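Local structure of zona occludens toxin N-terminal domain-containing protein (Neisseria meningitidis MC58, 2R2A) at residues T55-S67 / Q71-K83. The protein is of unconfirmed function; its N-terminal Zot domain has a P-loop NTPase-type fold and probably binds nucleotide, while the whole protein is probably membrane-anchored. Sequence-based numbering, arbitrary orientation.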
loop_
_atom_site.group_PDB
_atom_site.type_symbol
_atom_site.label_atom_id
_atom_site.label_comp_id
_atom_site.label_asym_id
_atom_site.label_seq_id
_atom_site.Cartn_x
_atom_site.Cartn_y
_atom_site.Cartn_z
ATOM N N THR A 55 1.820 -13.099 4.163
ATOM C CA THR A 55 1.870 -13.934 2.977
ATOM C C THR A 55 2.464 -13.146 1.823
ATOM O O THR A 55 1.994 -12.045 1.536
ATOM C CB THR A 55 0.468 -14.390 2.616
ATOM O OG1 THR A 55 -0.059 -15.128 3.726
ATOM C CG2 THR A 55 0.488 -15.243 1.383
ATOM N N TYR A 56 3.492 -13.711 1.182
ATOM C CA TYR A 56 4.139 -13.088 0.022
ATOM C C TYR A 56 3.233 -13.077 -1.200
ATOM O O TYR A 56 2.617 -14.093 -1.545
ATOM C CB TYR A 56 5.460 -13.785 -0.338
ATOM C CG TYR A 56 6.190 -13.157 -1.514
ATOM C CD1 TYR A 56 6.180 -13.773 -2.772
ATOM C CD2 TYR A 56 6.886 -11.937 -1.376
ATOM C CE1 TYR A 56 6.834 -13.213 -3.856
ATOM C CE2 TYR A 56 7.547 -11.364 -2.475
ATOM C CZ TYR A 56 7.512 -12.012 -3.705
ATOM O OH TYR A 56 8.145 -11.475 -4.798
ATOM N N ILE A 57 3.180 -11.923 -1.868
ATOM C CA ILE A 57 2.555 -11.825 -3.189
ATOM C C ILE A 57 3.568 -11.391 -4.260
ATOM O O ILE A 57 4.358 -10.458 -4.044
ATOM C CB ILE A 57 1.296 -10.905 -3.177
ATOM C CG1 ILE A 57 1.601 -9.501 -2.621
ATOM C CG2 ILE A 57 0.201 -11.546 -2.351
ATOM C CD1 ILE A 57 0.385 -8.515 -2.685
ATOM N N GLU A 58 3.536 -12.078 -5.406
ATOM C CA GLU A 58 4.405 -11.772 -6.545
ATOM C C GLU A 58 3.823 -10.655 -7.404
ATOM O O GLU A 58 2.706 -10.770 -7.921
ATOM C CB GLU A 58 4.621 -13.021 -7.433
ATOM C CG GLU A 58 5.649 -12.824 -8.556
ATOM C CD GLU A 58 6.929 -12.168 -8.045
ATOM O OE1 GLU A 58 7.649 -12.796 -7.244
ATOM O OE2 GLU A 58 7.190 -10.998 -8.407
ATOM N N THR A 59 4.577 -9.575 -7.552
ATOM C CA THR A 59 4.119 -8.451 -8.355
ATOM C C THR A 59 4.719 -8.377 -9.765
ATOM O O THR A 59 4.263 -7.550 -10.590
ATOM C CB THR A 59 4.362 -7.092 -7.642
ATOM O OG1 THR A 59 5.756 -6.927 -7.398
ATOM C CG2 THR A 59 3.613 -7.041 -6.327
ATOM N N ASP A 60 5.720 -9.212 -10.049
ATOM C CA ASP A 60 6.338 -9.209 -11.385
ATOM C C ASP A 60 5.566 -10.177 -12.271
ATOM O O ASP A 60 5.638 -11.391 -12.092
ATOM C CB ASP A 60 7.824 -9.564 -11.321
ATOM C CG ASP A 60 8.535 -9.447 -12.691
ATOM O OD1 ASP A 60 7.869 -9.371 -13.744
ATOM O OD2 ASP A 60 9.785 -9.435 -12.696
ATOM N N ALA A 61 4.792 -9.633 -13.202
ATOM C CA ALA A 61 3.916 -10.462 -14.018
ATOM C C ALA A 61 4.667 -11.468 -14.903
ATOM O O ALA A 61 4.096 -12.471 -15.309
ATOM C CB ALA A 61 2.991 -9.595 -14.842
ATOM N N LYS A 62 5.941 -11.229 -15.186
ATOM C CA LYS A 62 6.684 -12.213 -15.956
ATOM C C LYS A 62 7.044 -13.409 -15.080
ATOM O O LYS A 62 7.095 -14.553 -15.555
ATOM C CB LYS A 62 7.909 -11.606 -16.647
ATOM C CG LYS A 62 8.334 -12.414 -17.903
ATOM C CD LYS A 62 9.561 -11.852 -18.627
ATOM C CE LYS A 62 9.183 -10.779 -19.644
ATOM N NZ LYS A 62 10.242 -10.606 -20.696
ATOM N N LYS A 63 7.262 -13.161 -13.796
ATOM C CA LYS A 63 7.588 -14.243 -12.881
ATOM C C LYS A 63 6.367 -15.105 -12.554
ATOM O O LYS A 63 6.454 -16.340 -12.579
ATOM C CB LYS A 63 8.239 -13.704 -11.615
ATOM C CG LYS A 63 9.645 -13.194 -11.826
ATOM C CD LYS A 63 10.466 -13.471 -10.585
ATOM C CE LYS A 63 11.537 -12.421 -10.377
ATOM N NZ LYS A 63 12.069 -12.563 -8.991
ATOM N N LEU A 64 5.237 -14.459 -12.256
ATOM C CA LEU A 64 3.995 -15.181 -11.988
ATOM C C LEU A 64 2.797 -14.325 -12.413
ATOM O O LEU A 64 2.387 -13.453 -11.681
ATOM C CB LEU A 64 3.916 -15.570 -10.497
ATOM C CG LEU A 64 2.845 -16.534 -9.978
ATOM C CD1 LEU A 64 3.178 -17.988 -10.318
ATOM C CD2 LEU A 64 2.673 -16.378 -8.463
ATOM N N PRO A 65 2.230 -14.584 -13.608
ATOM C CA PRO A 65 1.111 -13.752 -14.071
ATOM C C PRO A 65 -0.239 -14.161 -13.476
ATOM O O PRO A 65 -1.173 -13.346 -13.444
ATOM C CB PRO A 65 1.115 -13.959 -15.583
ATOM C CG PRO A 65 1.703 -15.349 -15.775
ATOM C CD PRO A 65 2.576 -15.649 -14.571
ATOM N N LYS A 66 -0.327 -15.425 -13.057
ATOM C CA LYS A 66 -1.514 -16.004 -12.414
ATOM C C LYS A 66 -1.086 -16.716 -11.143
ATOM O O LYS A 66 0.042 -17.210 -11.071
ATOM C CB LYS A 66 -2.185 -17.049 -13.328
ATOM C CG LYS A 66 -2.715 -16.523 -14.669
ATOM C CD LYS A 66 -3.437 -17.619 -15.472
ATOM C CE LYS A 66 -3.858 -17.092 -16.854
ATOM N NZ LYS A 66 -4.480 -18.120 -17.741
ATOM N N SER A 67 -1.994 -16.810 -10.169
ATOM C CA SER A 67 -1.780 -17.614 -8.971
ATOM C C SER A 67 -1.939 -19.126 -9.253
ATOM O O SER A 67 -2.485 -19.539 -10.281
ATOM C CB SER A 67 -2.734 -17.171 -7.853
ATOM O OG SER A 67 -2.482 -15.808 -7.500
ATOM N N GLN A 71 1.441 -20.563 -5.035
ATOM C CA GLN A 71 1.948 -19.180 -4.914
ATOM C C GLN A 71 0.938 -18.182 -5.427
ATOM O O GLN A 71 0.206 -18.461 -6.400
ATOM C CB GLN A 71 3.260 -18.971 -5.675
ATOM C CG GLN A 71 4.239 -20.132 -5.600
ATOM C CD GLN A 71 5.026 -20.271 -6.882
ATOM O OE1 GLN A 71 5.787 -19.372 -7.256
ATOM N NE2 GLN A 71 4.824 -21.384 -7.585
ATOM N N LEU A 72 0.910 -17.022 -4.773
ATOM C CA LEU A 72 -0.014 -15.974 -5.134
ATOM C C LEU A 72 0.660 -14.893 -5.972
ATOM O O LEU A 72 1.770 -14.433 -5.671
ATOM C CB LEU A 72 -0.630 -15.324 -3.903
ATOM C CG LEU A 72 -1.596 -16.083 -3.015
ATOM C CD1 LEU A 72 -2.039 -15.101 -1.928
ATOM C CD2 LEU A 72 -2.794 -16.614 -3.786
ATOM N N SER A 73 -0.032 -14.522 -7.039
ATOM C CA SER A 73 0.371 -13.410 -7.856
ATOM C C SER A 73 -0.475 -12.218 -7.442
ATOM O O SER A 73 -1.675 -12.377 -7.145
ATOM C CB SER A 73 0.139 -13.744 -9.329
ATOM O OG SER A 73 0.363 -12.589 -10.125
ATOM N N ALA A 74 0.114 -11.015 -7.448
ATOM C CA ALA A 74 -0.688 -9.827 -7.199
ATOM C C ALA A 74 -1.659 -9.609 -8.361
ATOM O O ALA A 74 -2.645 -8.859 -8.231
ATOM C CB ALA A 74 0.211 -8.576 -7.000
ATOM N N HIS A 75 -1.364 -10.258 -9.494
ATOM C CA HIS A 75 -2.040 -9.946 -10.747
ATOM C C HIS A 75 -3.425 -10.545 -10.895
ATOM O O HIS A 75 -4.228 -10.027 -11.667
ATOM C CB HIS A 75 -1.125 -10.189 -11.961
ATOM C CG HIS A 75 0.078 -9.295 -11.955
ATOM N ND1 HIS A 75 0.066 -8.027 -12.499
ATOM C CD2 HIS A 75 1.310 -9.463 -11.419
ATOM C CE1 HIS A 75 1.247 -7.459 -12.315
ATOM N NE2 HIS A 75 2.015 -8.303 -11.651
ATOM N N ASP A 76 -3.725 -11.615 -10.151
ATOM C CA ASP A 76 -5.090 -12.097 -10.113
ATOM C C ASP A 76 -5.678 -11.990 -8.704
ATOM O O ASP A 76 -6.424 -12.859 -8.287
ATOM C CB ASP A 76 -5.198 -13.528 -10.654
ATOM C CG ASP A 76 -4.290 -14.509 -9.937
ATOM O OD1 ASP A 76 -3.612 -14.134 -8.952
ATOM O OD2 ASP A 76 -4.264 -15.682 -10.361
HETATM N N MSE A 77 -5.341 -10.901 -8.000
HETATM C CA MSE A 77 -5.862 -10.622 -6.669
HETATM C C MSE A 77 -7.381 -10.586 -6.684
HETATM O O MSE A 77 -8.020 -10.995 -5.719
HETATM C CB MSE A 77 -5.334 -9.277 -6.159
HETATM C CG MSE A 77 -5.538 -9.045 -4.647
HETATM SE SE MSE A 77 -4.702 -7.365 -4.105
HETATM C CE MSE A 77 -2.843 -7.849 -4.342
ATOM N N TYR A 78 -7.946 -10.093 -7.787
ATOM C CA TYR A 78 -9.382 -10.032 -7.939
ATOM C C TYR A 78 -10.034 -11.419 -7.737
ATOM O O TYR A 78 -11.193 -11.493 -7.361
ATOM C CB TYR A 78 -9.764 -9.432 -9.303
ATOM C CG TYR A 78 -9.433 -10.297 -10.498
ATOM C CD1 TYR A 78 -8.167 -10.242 -11.106
ATOM C CD2 TYR A 78 -10.396 -11.148 -11.051
ATOM C CE1 TYR A 78 -7.871 -11.041 -12.225
ATOM C CE2 TYR A 78 -10.104 -11.943 -12.145
ATOM C CZ TYR A 78 -8.851 -11.887 -12.725
ATOM O OH TYR A 78 -8.589 -12.690 -13.807
ATOM N N GLU A 79 -9.273 -12.489 -7.978
ATOM C CA GLU A 79 -9.772 -13.855 -7.813
ATOM C C GLU A 79 -9.653 -14.296 -6.349
ATOM O O GLU A 79 -10.667 -14.404 -5.653
ATOM C CB GLU A 79 -9.042 -14.837 -8.739
ATOM C CG GLU A 79 -9.400 -14.731 -10.227
ATOM C CD GLU A 79 -8.885 -15.919 -11.063
ATOM O OE1 GLU A 79 -8.983 -15.878 -12.310
ATOM O OE2 GLU A 79 -8.393 -16.909 -10.475
ATOM N N TRP A 80 -8.427 -14.554 -5.892
ATOM C CA TRP A 80 -8.193 -15.081 -4.549
ATOM C C TRP A 80 -8.583 -14.179 -3.364
ATOM O O TRP A 80 -8.786 -14.696 -2.267
ATOM C CB TRP A 80 -6.743 -15.546 -4.378
ATOM C CG TRP A 80 -5.666 -14.546 -4.723
ATOM C CD1 TRP A 80 -5.040 -14.415 -5.927
ATOM C CD2 TRP A 80 -5.041 -13.577 -3.842
ATOM N NE1 TRP A 80 -4.091 -13.423 -5.868
ATOM C CE2 TRP A 80 -4.063 -12.896 -4.606
ATOM C CE3 TRP A 80 -5.219 -13.219 -2.492
ATOM C CZ2 TRP A 80 -3.253 -11.877 -4.069
ATOM C CZ3 TRP A 80 -4.420 -12.202 -1.959
ATOM C CH2 TRP A 80 -3.452 -11.535 -2.753
ATOM N N ILE A 81 -8.656 -12.856 -3.557
ATOM C CA ILE A 81 -9.047 -11.945 -2.467
ATOM C C ILE A 81 -10.495 -12.175 -1.970
ATOM O O ILE A 81 -10.826 -11.828 -0.821
ATOM C CB ILE A 81 -8.773 -10.435 -2.779
ATOM C CG1 ILE A 81 -8.512 -9.643 -1.497
ATOM C CG2 ILE A 81 -9.933 -9.790 -3.504
ATOM C CD1 ILE A 81 -7.151 -9.902 -0.811
ATOM N N LYS A 82 -11.332 -12.772 -2.822
ATOM C CA LYS A 82 -12.750 -12.979 -2.508
ATOM C C LYS A 82 -13.008 -14.278 -1.744
ATOM O O LYS A 82 -14.136 -14.533 -1.277
ATOM C CB LYS A 82 -13.611 -12.864 -3.773
ATOM C CG LYS A 82 -13.104 -11.729 -4.666
ATOM C CD LYS A 82 -14.173 -10.974 -5.440
ATOM C CE LYS A 82 -13.566 -9.620 -5.907
ATOM N NZ LYS A 82 -14.121 -9.114 -7.201
ATOM N N LYS A 83 -11.967 -15.096 -1.594
ATOM C CA LYS A 83 -12.133 -16.358 -0.879
ATOM C C LYS A 83 -12.065 -16.237 0.634
ATOM O O LYS A 83 -11.174 -15.563 1.164
ATOM C CB LYS A 83 -11.235 -17.472 -1.433
ATOM C CG LYS A 83 -9.743 -17.387 -1.216
ATOM C CD LYS A 83 -9.102 -18.481 -2.102
ATOM C CE LYS A 83 -7.589 -18.337 -2.205
ATOM N NZ LYS A 83 -7.076 -18.931 -3.492
HETATM O O HOH W 1 2.138 -16.558 -1.939
#
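Glu58 and Ser73 pair in parallel where the short strand 72-73 closes one edge of the central sheet of this P-loop NTPase-type domain, beside strand 55-58. Glu58 N donates to Leu72 O (3.0 Å), and Ala74 N donates to Glu58 O; a water links Tyr56 O to Leu72 N. The connecting loop is fastened through side chains. Asp76 takes Ser67 N on OD2, from the syn side but out of the carboxylate plane; Ser67 OG lies very close to OD1, a contact of uncertain strength, and accepts Ser73 N (2.8 Å). Ser73 OG, anti to its own N (chi1 172°), reaches Leu64 O at 2.7 Å and also accepts His75 N in an ST turn. The His75 ring directs NE2 edge-on to Thr59 O (2.6 Å), approaching from above the carbonyl plane, and Ala61 CB lies over one ring face. On the face that carries Ile57 and Leu72, Ile57 CG2 meets Trp80 CH2 at 3.7 Å and its CD1 touches Met77 CE, next to Phe44 and Val93. The hydroxyls of Ser67 and Ser73 thus tie the loop's return to the sheet edge, and the Ser67 amide would probably help stabilise a negative charge on Asp76.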